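Fructosamine deglycase FrlB (Bacillus subtilis, PDB 3EUA) catalyses the conversion of a range of fructosamine 6-phosphates to glucose 6-phosphate and a free amino acid. Local coordinates at the interface of chains A and B. Numbering follows the deposited sequence. Chains: chain A/B, Putative fructose-aminoacid-6-phosphate deglycase.

The interface of chains A and B. Residues chain A 67-70; chain B 48-49.
Hydrogen bonds from the B:Arg49 guanidinium to two successive backbone carbonyls, those of A:Arg67 and A:Asn68, dominate this patch. Its side-on edge, NE together with NH2, grips the carbonyl oxygen of A:Asn68: B:Arg49 NH2 lies 2.9 Å from A:Asn68 O, in the carbonyl plane and nearly straight (160° at H), whereas B:Arg49 NE, at 3.3 Å from the same O, approaches from above that plane. B:Arg49 NE also donates to A:Arg67 O at 2.6 Å, a short but bent bond (127° at H). Two bends along the B:Arg49 chain, at chi2 and chi3, bring NE and NH2 to these carbonyls at the helix end and following loop. An alanine here would probably leave the carbonyls of A:Arg67 and A:Asn68 without these donors and the loop less firmly tied to chain B. A backbone bond, A:Val70 N to B:Asp48 O (3.0 Å), secures the far end of the loop segment.

The ionic contact is a hydrogen-bonded salt bridge: A:Arg67 NH1 reaches the carboxylate OD2 of B:Asp48 at 2.9 Å on its anti side, with the A:Arg67 guanidinium and B:Asp48 carboxylate planes 57° apart.

Packing is modest: A:Arg67 CD rests 3.8 Å from B:Asp48 CB. The A:Asn68 amide is nearly parallel to the B:Arg49 guanidinium but offset towards its NH2 end, A:Asn68 ND2 lying 3.4 Å from B:Arg49 NH2.

In the fold, the end of helix 61-67 and the following loop of one SIS-domain subunit meet helix 41-50 of the other. Two-fold symmetry repeats the contact within this pair, probably part of the homooctamer.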
loop_
_atom_site.group_PDB
_atom_site.type_symbol
_atom_site.label_atom_id
_atom_site.label_comp_id
_atom_site.label_asym_id
_atom_site.label_seq_id
_atom_site.Cartn_x
_atom_site.Cartn_y
_atom_site.Cartn_z
ATOM N N ARG A 67 7.446 -12.454 -4.529
ATOM C CA ARG A 67 8.190 -11.322 -5.092
ATOM C C ARG A 67 9.697 -11.587 -4.930
ATOM O O ARG A 67 10.499 -11.149 -5.762
ATOM C CB ARG A 67 7.775 -10.027 -4.432
ATOM C CG ARG A 67 8.431 -8.742 -5.004
ATOM C CD ARG A 67 7.958 -7.557 -4.199
ATOM N NE ARG A 67 6.538 -7.232 -4.421
ATOM C CZ ARG A 67 6.074 -6.058 -4.852
ATOM N NH1 ARG A 67 6.881 -4.994 -5.015
ATOM N NH2 ARG A 67 4.765 -5.900 -5.013
ATOM N N ASN A 68 10.063 -12.299 -3.863
ATOM C CA ASN A 68 11.445 -12.744 -3.614
ATOM C C ASN A 68 12.458 -11.612 -3.834
ATOM O O ASN A 68 13.251 -11.657 -4.785
ATOM C CB ASN A 68 11.684 -13.944 -4.540
ATOM C CG ASN A 68 13.026 -14.595 -4.351
ATOM O OD1 ASN A 68 13.578 -14.586 -3.258
ATOM N ND2 ASN A 68 13.565 -15.166 -5.422
ATOM N N PRO A 69 12.428 -10.581 -2.963
ATOM C CA PRO A 69 13.309 -9.431 -3.160
ATOM C C PRO A 69 14.749 -9.849 -3.311
ATOM O O PRO A 69 15.252 -10.589 -2.472
ATOM C CB PRO A 69 13.116 -8.623 -1.889
ATOM C CG PRO A 69 11.762 -8.996 -1.410
ATOM C CD PRO A 69 11.598 -10.429 -1.753
ATOM N N VAL A 70 15.390 -9.374 -4.378
ATOM C CA VAL A 70 16.787 -9.741 -4.646
ATOM C C VAL A 70 17.754 -9.276 -3.542
ATOM O O VAL A 70 18.797 -9.888 -3.341
ATOM C CB VAL A 70 17.273 -9.288 -6.066
ATOM C CG1 VAL A 70 17.299 -7.811 -6.200
ATOM C CG2 VAL A 70 18.656 -9.812 -6.338
ATOM N N ASP B 48 12.290 -4.479 -7.057
ATOM C CA ASP B 48 12.400 -5.515 -6.020
ATOM C C ASP B 48 12.963 -6.824 -6.590
ATOM O O ASP B 48 13.727 -7.476 -5.926
ATOM C CB ASP B 48 11.057 -5.755 -5.304
ATOM C CG ASP B 48 10.665 -4.616 -4.328
ATOM O OD1 ASP B 48 11.510 -3.781 -3.954
ATOM O OD2 ASP B 48 9.485 -4.582 -3.909
ATOM N N ARG B 49 12.613 -7.176 -7.824
ATOM C CA ARG B 49 13.107 -8.414 -8.442
ATOM C C ARG B 49 14.444 -8.302 -9.116
ATOM O O ARG B 49 15.132 -9.317 -9.277
ATOM C CB ARG B 49 12.103 -8.901 -9.494
ATOM C CG ARG B 49 10.802 -9.484 -8.926
ATOM C CD ARG B 49 10.868 -10.990 -8.654
ATOM N NE ARG B 49 11.993 -11.421 -7.822
ATOM C CZ ARG B 49 13.050 -12.100 -8.265
ATOM N NH1 ARG B 49 13.158 -12.454 -9.528
ATOM N NH2 ARG B 49 14.032 -12.421 -7.442
#